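Local coordinates for putative uncharacterized protein (Emericella nidulans, PDB 3PGB) that probably oxidises primary amines, using a copper ion together with a topaquinone cofactor made from one of its own tyrosines, at residues A[239-244]-A[249-254]; A[109-114]-A[365-370]; A[80-85]-A[158-163]; A[347-352]-A[447-452]. All coordinates share one frame; numbering follows the deposited sequence.

Contact 1. Residues A[239-244]-A[249-254]; sequences MFWNMA and DSETLL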
# COMPACT_ATOMS: atom_id res chain seq x y z
N MET A 239 -2.19 37.87 -2.20
CA MET A 239 -1.20 37.90 -1.13
C MET A 239 0.16 38.28 -1.71
O MET A 239 0.44 37.98 -2.87
CB MET A 239 -1.12 36.53 -0.48
CG MET A 239 -0.39 36.46 0.83
SD MET A 239 -0.06 34.73 1.25
CE MET A 239 0.26 34.87 2.99
N PHE A 240 0.99 38.93 -0.91
CA PHE A 240 2.38 39.14 -1.29
C PHE A 240 3.19 37.87 -0.98
O PHE A 240 2.97 37.22 0.04
CB PHE A 240 2.97 40.35 -0.56
CG PHE A 240 2.48 41.67 -1.09
CD1 PHE A 240 3.24 42.40 -1.99
CD2 PHE A 240 1.24 42.18 -0.70
CE1 PHE A 240 2.80 43.62 -2.48
CE2 PHE A 240 0.78 43.39 -1.19
CZ PHE A 240 1.57 44.11 -2.08
N TRP A 241 4.10 37.51 -1.89
CA TRP A 241 5.06 36.43 -1.65
C TRP A 241 6.48 36.96 -1.83
O TRP A 241 6.69 37.89 -2.60
CB TRP A 241 4.86 35.28 -2.63
CG TRP A 241 3.48 34.72 -2.67
CD1 TRP A 241 2.37 35.30 -3.20
CD2 TRP A 241 3.07 33.44 -2.18
NE1 TRP A 241 1.29 34.46 -3.06
CE2 TRP A 241 1.69 33.31 -2.44
CE3 TRP A 241 3.74 32.38 -1.54
CZ2 TRP A 241 0.97 32.17 -2.09
CZ3 TRP A 241 3.02 31.26 -1.19
CH2 TRP A 241 1.65 31.16 -1.46
N ASN A 242 7.44 36.35 -1.14
CA ASN A 242 8.86 36.59 -1.42
C ASN A 242 9.30 35.78 -2.64
O ASN A 242 8.82 34.68 -2.87
CB ASN A 242 9.75 36.23 -0.21
CG ASN A 242 10.42 37.44 0.41
OD1 ASN A 242 10.66 38.45 -0.26
ND2 ASN A 242 10.74 37.34 1.70
N MET A 243 10.22 36.34 -3.40
CA MET A 243 10.74 35.67 -4.58
C MET A 243 11.88 34.72 -4.20
O MET A 243 12.63 34.99 -3.26
CB MET A 243 11.21 36.69 -5.63
CG MET A 243 10.05 37.32 -6.41
SD MET A 243 10.54 38.40 -7.77
CE MET A 243 11.25 37.22 -8.92
N ALA A 244 11.98 33.62 -4.94
CA ALA A 244 13.05 32.65 -4.74
C ALA A 244 14.32 33.16 -5.38
O ALA A 244 14.26 34.01 -6.27
CB ALA A 244 12.67 31.30 -5.34
N ASP A 249 13.06 26.96 -7.41
CA ASP A 249 11.60 27.03 -7.61
C ASP A 249 10.85 26.97 -6.28
O ASP A 249 9.89 26.20 -6.11
CB ASP A 249 11.15 25.90 -8.55
CG ASP A 249 9.81 26.19 -9.22
OD1 ASP A 249 9.57 27.34 -9.62
OD2 ASP A 249 9.01 25.25 -9.35
N SER A 250 11.26 27.82 -5.34
CA SER A 250 10.82 27.70 -3.95
C SER A 250 9.81 28.77 -3.48
O SER A 250 9.57 28.90 -2.28
CB SER A 250 12.05 27.72 -3.05
OG SER A 250 12.72 28.96 -3.14
N GLU A 251 9.20 29.51 -4.41
CA GLU A 251 8.35 30.64 -4.03
C GLU A 251 7.13 30.23 -3.21
O GLU A 251 6.74 30.94 -2.28
CB GLU A 251 7.89 31.43 -5.25
CG GLU A 251 7.06 32.67 -4.88
CD GLU A 251 6.79 33.59 -6.06
OE1 GLU A 251 5.65 34.07 -6.18
OE2 GLU A 251 7.72 33.83 -6.87
N THR A 252 6.54 29.08 -3.54
CA THR A 252 5.37 28.60 -2.81
C THR A 252 5.66 28.29 -1.33
O THR A 252 4.73 28.05 -0.57
CB THR A 252 4.70 27.37 -3.50
OG1 THR A 252 5.51 26.21 -3.33
CG2 THR A 252 4.46 27.63 -4.98
N LEU A 253 6.93 28.29 -0.94
CA LEU A 253 7.33 28.24 0.48
C LEU A 253 7.59 29.61 1.12
O LEU A 253 8.06 29.67 2.24
CB LEU A 253 8.61 27.41 0.65
CG LEU A 253 8.56 25.94 0.23
CD1 LEU A 253 9.88 25.27 0.58
CD2 LEU A 253 7.38 25.22 0.87
N LEU A 254 7.26 30.70 0.42
CA LEU A 254 7.63 32.05 0.87
C LEU A 254 6.46 33.05 0.98
O LEU A 254 6.57 34.18 0.52
CB LEU A 254 8.70 32.62 -0.08
CG LEU A 254 9.92 31.73 -0.33
CD1 LEU A 254 10.84 32.38 -1.36
CD2 LEU A 254 10.68 31.44 0.98
O HOH W 1 10.51 32.92 -7.61
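Asn242, the last residue of strand 235-242, gives its backbone N-H to Leu254 O (N to O 2.9 Å), which ties the strand end to the return of the same chain. Just ahead of Leu254, residues 251-253 make a short 3-10 turn, with Leu253 N held by Ser250 O and Leu254 N by Glu251 O. The indole of Trp241 lies against this turn: CE3 approaches Glu251 O at 3.4 Å, while Thr252 O comes in at the ring edge. Met239 SD sits over one indole face and Trp222 stacks on the ring. The arrangement is the long connection between the antiparallel neighbours 235-242 and 255-263 of a five-stranded sheet, consistent with an N-terminal domain of a copper amine oxidase. Glu251 keeps CG anti to its N (chi1 -177°), and the extended chain crosses Asn242 O, with CG 3.3 Å from that oxygen. Its carboxylate reaches two ways: OE1 accepts from Trp222 NE1, and OE2 takes a water that also receives Ala244 N-H. Small Ala244 fits beside Ser250, whose OG bonds to Asp307, and Leu254 CD1 packs over Asn242 O at 3.4 Å.

Contact 2. Residues A[109-114]-A[365-370]; sequences LHRPNK and SLFDIK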
# COMPACT_ATOMS: atom_id res chain seq x y z
N LEU A 109 -7.63 15.87 -31.07
CA LEU A 109 -8.53 14.87 -31.60
C LEU A 109 -9.76 14.81 -30.72
O LEU A 109 -9.65 14.70 -29.50
CB LEU A 109 -7.88 13.48 -31.64
CG LEU A 109 -8.76 12.34 -32.16
CD1 LEU A 109 -9.03 12.49 -33.65
CD2 LEU A 109 -8.14 10.97 -31.87
N HIS A 110 -10.93 14.90 -31.33
CA HIS A 110 -12.15 14.58 -30.63
C HIS A 110 -12.19 13.07 -30.55
O HIS A 110 -12.16 12.41 -31.58
CB HIS A 110 -13.37 15.11 -31.37
CG HIS A 110 -14.67 14.69 -30.75
ND1 HIS A 110 -15.19 15.30 -29.63
CD2 HIS A 110 -15.54 13.72 -31.10
CE1 HIS A 110 -16.33 14.73 -29.32
NE2 HIS A 110 -16.57 13.77 -30.19
N ARG A 111 -12.23 12.52 -29.34
CA ARG A 111 -12.29 11.07 -29.18
C ARG A 111 -13.63 10.54 -29.64
O ARG A 111 -14.67 11.10 -29.31
CB ARG A 111 -12.03 10.66 -27.73
CG ARG A 111 -10.56 10.57 -27.41
CD ARG A 111 -10.32 10.48 -25.92
NE ARG A 111 -8.91 10.70 -25.59
CZ ARG A 111 -8.43 10.87 -24.36
NH1 ARG A 111 -9.24 10.83 -23.31
NH2 ARG A 111 -7.13 11.08 -24.18
N PRO A 112 -13.61 9.45 -30.42
CA PRO A 112 -14.86 8.93 -30.95
C PRO A 112 -15.71 8.30 -29.86
O PRO A 112 -15.19 7.85 -28.84
CB PRO A 112 -14.40 7.87 -31.96
CG PRO A 112 -13.08 7.46 -31.51
CD PRO A 112 -12.45 8.66 -30.87
N ASN A 113 -17.02 8.30 -30.08
CA ASN A 113 -17.96 7.69 -29.16
C ASN A 113 -17.68 6.19 -29.04
O ASN A 113 -17.24 5.56 -30.00
CB ASN A 113 -19.39 7.93 -29.65
CG ASN A 113 -19.80 9.40 -29.58
OD1 ASN A 113 -19.26 10.17 -28.78
ND2 ASN A 113 -20.76 9.79 -30.42
N LYS A 114 -17.94 5.64 -27.86
CA LYS A 114 -17.75 4.20 -27.63
C LYS A 114 -18.59 3.37 -28.60
O LYS A 114 -18.16 2.31 -29.05
CB LYS A 114 -18.10 3.85 -26.18
CG LYS A 114 -17.79 2.42 -25.77
CD LYS A 114 -18.23 2.17 -24.33
CE LYS A 114 -18.10 0.71 -23.95
NZ LYS A 114 -18.18 0.52 -22.47
N SER A 365 -3.89 8.20 -20.78
CA SER A 365 -5.12 7.43 -20.71
C SER A 365 -4.89 6.09 -21.40
O SER A 365 -4.07 5.99 -22.31
CB SER A 365 -6.24 8.20 -21.39
OG SER A 365 -7.50 7.68 -21.05
N LEU A 366 -5.61 5.06 -20.95
CA LEU A 366 -5.51 3.72 -21.54
C LEU A 366 -6.86 3.30 -22.12
O LEU A 366 -7.91 3.56 -21.52
CB LEU A 366 -5.08 2.68 -20.50
CG LEU A 366 -3.61 2.70 -20.05
CD1 LEU A 366 -3.28 4.00 -19.33
CD2 LEU A 366 -3.31 1.51 -19.16
N PHE A 367 -6.83 2.65 -23.28
CA PHE A 367 -8.04 2.17 -23.94
C PHE A 367 -7.92 0.70 -24.34
O PHE A 367 -6.83 0.20 -24.59
CB PHE A 367 -8.33 3.00 -25.19
CG PHE A 367 -8.87 4.36 -24.90
CD1 PHE A 367 -8.02 5.45 -24.75
CD2 PHE A 367 -10.24 4.57 -24.79
CE1 PHE A 367 -8.53 6.71 -24.48
CE2 PHE A 367 -10.75 5.83 -24.52
CZ PHE A 367 -9.90 6.90 -24.37
N ASP A 368 -9.06 0.03 -24.40
CA ASP A 368 -9.14 -1.36 -24.84
C ASP A 368 -8.12 -2.24 -24.11
O ASP A 368 -7.38 -2.99 -24.75
CB ASP A 368 -8.96 -1.43 -26.36
CG ASP A 368 -9.41 -2.77 -26.96
OD1 ASP A 368 -8.96 -3.07 -28.09
OD2 ASP A 368 -10.20 -3.51 -26.33
N ILE A 369 -8.09 -2.13 -22.79
CA ILE A 369 -7.23 -2.99 -21.97
C ILE A 369 -7.81 -4.40 -22.01
O ILE A 369 -8.93 -4.61 -21.55
CB ILE A 369 -7.14 -2.49 -20.49
CG1 ILE A 369 -6.50 -1.10 -20.43
CG2 ILE A 369 -6.34 -3.46 -19.64
CD1 ILE A 369 -6.38 -0.53 -19.04
N LYS A 370 -7.07 -5.35 -22.58
CA LYS A 370 -7.53 -6.74 -22.68
C LYS A 370 -6.67 -7.68 -21.83
O LYS A 370 -5.51 -7.39 -21.57
CB LYS A 370 -7.53 -7.23 -24.14
CG LYS A 370 -8.34 -6.35 -25.11
CD LYS A 370 -8.28 -6.82 -26.57
CE LYS A 370 -9.05 -8.12 -26.77
NZ LYS A 370 -9.00 -8.64 -28.17
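Arg111 reaches across to Phe367 and Ser365, and these three side chains make the whole contact. Arginine suits the place because its long aliphatic part can span a gap between two backbones that do not approach each other. CG stands anti to the carbonyl carbon (chi1 -84°) and the chain then runs extended to NE, carrying the flat guanidinium toward strand 363-371. The nearest approach is from Arg111 CD to Phe367 CZ, 3.9 Å. Further along, the corner of the phenyl ring formed by CE1 and CZ stands over one face of the guanidinium, with Phe367 CE1 4.1 Å above the centre of the Arg111 plane. The two planes are 75° apart, so the ring is planted almost upright on the cationic group and lacks the parallel overlap of a stacked pair. At the far end Arg111 NH2 passes Ser365 CB at 4.1 Å, a loose van der Waals touch. Serine is short enough to let the guanidinium by, and its own OG turns to a weak bond with Leu380 O. Trp68 stacks on Phe367, and Arg111 also rests on Asn359 of strand 352-359. The contact thus joins the chain between strand 102-110 and helix 114-122 to strand 363-371, which runs between its antiparallel neighbours 352-359 and 374-389 in the large β-sandwich domain expected of this family.

Contact 3. Residues A[80-85]-A[158-163]; sequences AKWLFG and NATTWE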
# COMPACT_ATOMS: atom_id res chain seq x y z
N ALA A 80 -5.37 24.08 -37.99
CA ALA A 80 -4.98 25.44 -37.63
C ALA A 80 -5.18 26.38 -38.82
O ALA A 80 -5.87 27.40 -38.72
CB ALA A 80 -3.54 25.49 -37.15
N LYS A 81 -4.58 26.02 -39.95
CA LYS A 81 -4.69 26.79 -41.18
C LYS A 81 -6.16 27.03 -41.56
O LYS A 81 -6.54 28.15 -41.93
CB LYS A 81 -3.94 26.07 -42.31
CG LYS A 81 -3.90 26.82 -43.65
CD LYS A 81 -5.17 26.59 -44.47
N TRP A 82 -6.97 25.98 -41.47
CA TRP A 82 -8.41 26.05 -41.78
C TRP A 82 -9.14 27.04 -40.89
O TRP A 82 -9.93 27.85 -41.38
CB TRP A 82 -9.03 24.67 -41.61
CG TRP A 82 -10.43 24.55 -42.10
CD1 TRP A 82 -10.83 24.25 -43.37
CD2 TRP A 82 -11.63 24.66 -41.32
NE1 TRP A 82 -12.20 24.19 -43.44
CE2 TRP A 82 -12.72 24.44 -42.19
CE3 TRP A 82 -11.89 24.95 -39.97
CZ2 TRP A 82 -14.04 24.49 -41.76
CZ3 TRP A 82 -13.21 25.00 -39.55
CH2 TRP A 82 -14.27 24.78 -40.44
N LEU A 83 -8.87 26.97 -39.59
CA LEU A 83 -9.52 27.84 -38.61
C LEU A 83 -9.24 29.31 -38.88
O LEU A 83 -10.13 30.15 -38.75
CB LEU A 83 -9.11 27.47 -37.17
CG LEU A 83 -9.76 26.23 -36.56
CD1 LEU A 83 -9.08 25.82 -35.25
CD2 LEU A 83 -11.24 26.45 -36.34
N PHE A 84 -8.01 29.63 -39.26
CA PHE A 84 -7.64 31.03 -39.53
C PHE A 84 -8.26 31.54 -40.83
O PHE A 84 -8.46 32.74 -40.98
CB PHE A 84 -6.12 31.22 -39.55
CG PHE A 84 -5.49 31.16 -38.18
CD1 PHE A 84 -5.74 32.16 -37.26
CD2 PHE A 84 -4.68 30.10 -37.81
CE1 PHE A 84 -5.18 32.12 -36.00
CE2 PHE A 84 -4.12 30.05 -36.56
CZ PHE A 84 -4.37 31.06 -35.65
N GLY A 85 -8.58 30.62 -41.74
CA GLY A 85 -9.27 30.95 -42.97
C GLY A 85 -10.79 30.98 -42.83
O GLY A 85 -11.50 31.06 -43.83
N ASN A 158 -12.89 20.38 -48.68
CA ASN A 158 -14.04 21.25 -48.91
C ASN A 158 -15.25 20.82 -48.08
O ASN A 158 -16.09 21.65 -47.74
CB ASN A 158 -14.40 21.28 -50.40
CG ASN A 158 -13.39 22.06 -51.24
OD1 ASN A 158 -12.64 22.90 -50.73
ND2 ASN A 158 -13.37 21.78 -52.55
N ALA A 159 -15.32 19.53 -47.75
CA ALA A 159 -16.42 18.99 -46.95
C ALA A 159 -16.34 19.38 -45.47
O ALA A 159 -17.33 19.29 -44.74
CB ALA A 159 -16.48 17.47 -47.09
N THR A 160 -15.16 19.82 -45.02
CA THR A 160 -14.93 20.13 -43.61
C THR A 160 -15.74 21.34 -43.13
O THR A 160 -15.79 22.38 -43.79
CB THR A 160 -13.43 20.34 -43.32
OG1 THR A 160 -12.74 19.09 -43.41
CG2 THR A 160 -13.21 20.94 -41.93
N THR A 161 -16.37 21.18 -41.97
CA THR A 161 -17.18 22.22 -41.35
C THR A 161 -16.77 22.40 -39.88
O THR A 161 -15.95 21.64 -39.37
CB THR A 161 -18.67 21.84 -41.38
OG1 THR A 161 -18.90 20.70 -40.55
CG2 THR A 161 -19.12 21.53 -42.79
N TRP A 162 -17.34 23.41 -39.22
CA TRP A 162 -17.29 23.52 -37.76
C TRP A 162 -18.68 23.72 -37.19
O TRP A 162 -19.58 24.14 -37.90
CB TRP A 162 -16.35 24.64 -37.30
CG TRP A 162 -16.88 26.04 -37.39
CD1 TRP A 162 -16.70 26.92 -38.41
CD2 TRP A 162 -17.61 26.75 -36.38
NE1 TRP A 162 -17.30 28.12 -38.12
CE2 TRP A 162 -17.86 28.04 -36.87
CE3 TRP A 162 -18.09 26.41 -35.11
CZ2 TRP A 162 -18.58 29.00 -36.15
CZ3 TRP A 162 -18.80 27.36 -34.39
CH2 TRP A 162 -19.04 28.64 -34.91
N GLU A 163 -18.84 23.37 -35.92
CA GLU A 163 -20.10 23.61 -35.21
C GLU A 163 -19.87 23.61 -33.71
O GLU A 163 -18.87 23.07 -33.23
CB GLU A 163 -21.16 22.56 -35.59
CG GLU A 163 -20.80 21.11 -35.24
CD GLU A 163 -21.83 20.09 -35.72
OE1 GLU A 163 -22.04 19.07 -35.01
OE2 GLU A 163 -22.44 20.30 -36.80
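Trp82 meets Thr160 and Trp162 from the last turn of helix 73-84, residues 80-84, in which Ala80 O accepts the amide of Phe84. The CA of Trp82 lies 9.0 Å from the CA of Thr160, and the long, flat indole spans this distance and offers a broad surface. Placing CG anti to the backbone N (chi1 -171°) throws the ring outward from the helix. Thr160 CG2 then sits over one face, 3.9 Å from the centroid of the five-membered ring, in a CH-π contact. The methyl is available because Thr160 OG1 is turned elsewhere, bonded to Pro153 O and Ser157 N. The benzo end of Trp82 goes on to the backbone, with CZ2 3.4 Å from Thr160 O and CH2 3.5 Å from Thr161 C. Trp162 meets the same end: Trp82 CH2 lies 3.8 Å from its CB and in the plane of its ring, at the edge, while NE1 of Trp162 bonds to Glu88. Next, Leu83 sets CD2 at the edge of the Trp82 ring, and the walk ends at Gly85, where the chain leaves helical geometry. A helix packed on an antiparallel sheet (α+β), here against strands 102-110 and 145-152, is consistent with the small N-terminal domains of copper amine oxidases.

Contact 4. Residues A[347-352]-A[447-452]; sequences VTWMDF and LFEFDA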
# COMPACT_ATOMS: atom_id res chain seq x y z
N VAL A 347 0.63 -1.54 -26.89
CA VAL A 347 1.54 -2.32 -26.07
C VAL A 347 0.95 -3.68 -25.78
O VAL A 347 -0.25 -3.79 -25.50
CB VAL A 347 1.79 -1.60 -24.72
CG1 VAL A 347 2.68 -2.44 -23.80
CG2 VAL A 347 2.38 -0.21 -24.96
N THR A 348 1.77 -4.73 -25.83
CA THR A 348 1.39 -6.03 -25.28
C THR A 348 2.47 -6.53 -24.33
O THR A 348 3.66 -6.42 -24.61
CB THR A 348 1.10 -7.11 -26.36
OG1 THR A 348 2.31 -7.71 -26.82
CG2 THR A 348 0.32 -6.52 -27.54
N TRP A 349 2.04 -7.06 -23.19
CA TRP A 349 2.93 -7.66 -22.21
C TRP A 349 2.28 -8.95 -21.69
O TRP A 349 1.23 -8.90 -21.06
CB TRP A 349 3.22 -6.69 -21.05
CG TRP A 349 3.96 -7.31 -19.88
CD1 TRP A 349 5.29 -7.55 -19.79
CD2 TRP A 349 3.39 -7.75 -18.64
NE1 TRP A 349 5.59 -8.12 -18.58
CE2 TRP A 349 4.44 -8.25 -17.85
CE3 TRP A 349 2.09 -7.76 -18.12
CZ2 TRP A 349 4.23 -8.77 -16.57
CZ3 TRP A 349 1.88 -8.28 -16.85
CH2 TRP A 349 2.95 -8.77 -16.09
N MET A 350 2.91 -10.08 -21.98
CA MET A 350 2.42 -11.38 -21.52
C MET A 350 0.96 -11.55 -21.97
O MET A 350 0.69 -11.55 -23.17
CB MET A 350 2.60 -11.49 -20.00
CG MET A 350 4.02 -11.21 -19.53
SD MET A 350 5.14 -12.55 -19.96
CE MET A 350 6.71 -11.68 -20.01
N ASP A 351 0.03 -11.67 -21.02
CA ASP A 351 -1.39 -11.83 -21.33
C ASP A 351 -2.16 -10.52 -21.49
O ASP A 351 -3.36 -10.56 -21.77
CB ASP A 351 -2.06 -12.65 -20.22
CG ASP A 351 -1.57 -14.08 -20.17
OD1 ASP A 351 -1.98 -14.80 -19.25
OD2 ASP A 351 -0.78 -14.49 -21.04
N PHE A 352 -1.48 -9.38 -21.32
CA PHE A 352 -2.13 -8.06 -21.35
C PHE A 352 -1.86 -7.32 -22.65
O PHE A 352 -0.81 -7.50 -23.28
CB PHE A 352 -1.61 -7.18 -20.21
CG PHE A 352 -2.18 -7.52 -18.86
CD1 PHE A 352 -3.39 -6.99 -18.46
CD2 PHE A 352 -1.49 -8.34 -17.99
CE1 PHE A 352 -3.92 -7.28 -17.22
CE2 PHE A 352 -2.01 -8.64 -16.75
CZ PHE A 352 -3.23 -8.11 -16.36
N LEU A 447 8.09 2.69 -20.01
CA LEU A 447 7.54 1.36 -19.96
C LEU A 447 8.64 0.46 -19.44
O LEU A 447 9.77 0.55 -19.91
CB LEU A 447 7.12 0.89 -21.35
CG LEU A 447 5.95 1.60 -22.04
CD1 LEU A 447 5.82 1.15 -23.48
CD2 LEU A 447 4.65 1.36 -21.28
N PHE A 448 8.33 -0.40 -18.47
CA PHE A 448 9.33 -1.32 -17.97
C PHE A 448 8.77 -2.47 -17.16
O PHE A 448 7.77 -2.33 -16.46
CB PHE A 448 10.37 -0.57 -17.12
CG PHE A 448 9.79 0.13 -15.93
CD1 PHE A 448 9.25 1.41 -16.05
CD2 PHE A 448 9.78 -0.48 -14.68
CE1 PHE A 448 8.72 2.06 -14.95
CE2 PHE A 448 9.24 0.17 -13.58
CZ PHE A 448 8.71 1.44 -13.72
N GLU A 449 9.46 -3.60 -17.26
CA GLU A 449 9.28 -4.69 -16.31
C GLU A 449 10.06 -4.39 -15.03
O GLU A 449 11.06 -3.67 -15.04
CB GLU A 449 9.77 -6.01 -16.90
CG GLU A 449 8.81 -6.64 -17.87
CD GLU A 449 9.13 -8.11 -18.08
OE1 GLU A 449 10.32 -8.41 -18.29
OE2 GLU A 449 8.21 -8.95 -18.01
N PHE A 450 9.60 -4.95 -13.92
CA PHE A 450 10.28 -4.77 -12.64
C PHE A 450 10.07 -6.00 -11.79
O PHE A 450 8.95 -6.44 -11.59
CB PHE A 450 9.73 -3.52 -11.93
CG PHE A 450 10.58 -3.06 -10.79
CD1 PHE A 450 11.59 -2.12 -10.99
CD2 PHE A 450 10.38 -3.56 -9.51
CE1 PHE A 450 12.38 -1.69 -9.93
CE2 PHE A 450 11.17 -3.13 -8.44
CZ PHE A 450 12.17 -2.20 -8.65
N ASP A 451 11.18 -6.58 -11.33
CA ASP A 451 11.13 -7.74 -10.44
C ASP A 451 10.91 -7.24 -9.02
O ASP A 451 11.83 -6.69 -8.42
CB ASP A 451 12.43 -8.54 -10.54
CG ASP A 451 12.40 -9.81 -9.70
OD1 ASP A 451 13.41 -10.55 -9.73
OD2 ASP A 451 11.40 -10.09 -9.03
N ALA A 452 9.70 -7.43 -8.50
CA ALA A 452 9.33 -6.93 -7.18
C ALA A 452 10.25 -7.48 -6.11
O ALA A 452 10.75 -8.61 -6.24
CB ALA A 452 7.89 -7.29 -6.86
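Trp349 and Glu449 form the tight part of this contact. The indole N-H points straight at the carboxylate: Trp349 NE1 to Glu449 OE2 is 2.8 Å, with an angle of 170° at the hydrogen. OE2 lies in the indole plane and is met on its anti side, somewhat out of the carboxylate plane, the ring and carboxylate planes being 72° apart. Trp349 CG is anti to its N (chi1 171°), which projects the ring across to strand 437-451. Met350 folds back so that its CG rests 3.4 Å above the centre of the indole and its CE reaches Glu449 OE2 at 3.7 Å. Met350 occupies the second position of a type II' turn, with a positive phi unusual for a residue with a side chain. The other end is looser, a single apolar touch. Val347 CG2 and Leu447 CD1 meet at 4.0 Å, two branched aliphatic ends sliding past each other between nearly parallel backbones whose CA atoms stay about 9 Å apart. Even this part is buried, and Pro321 and Pro328 of the second subunit pack on Met350 and Glu449. Phe473 stacks on Trp349. Arg337 makes a salt bridge to the same OE2, so a neutral donor and a cation both hold one buried oxygen, which probably favours the ionised carboxylate.

How the contacts relate
Contacts 2 and 4 are the buried pair, while contacts 1 and 3 are only partly buried and lie farther out. Contacts 2 and 4 both use strands of the enzyme domain and touch where Lys370 O meets Phe352 CD1 at 3.8 Å; contacts 1 and 3 involve two separate antiparallel sheets. Both segments of contact 3 and one of contact 2 come from the early part of the chain, which contact 2 ties to strand 363-371. Contact 1 stands apart, its centre about 40 to 44 Å from the centres of the others. It combines a backbone bond and a water bridge with packing of Trp241 and Leu254; contact 4 relies on a buried charge-assisted bond, whereas contacts 2 and 3 depend on aromatic surfaces.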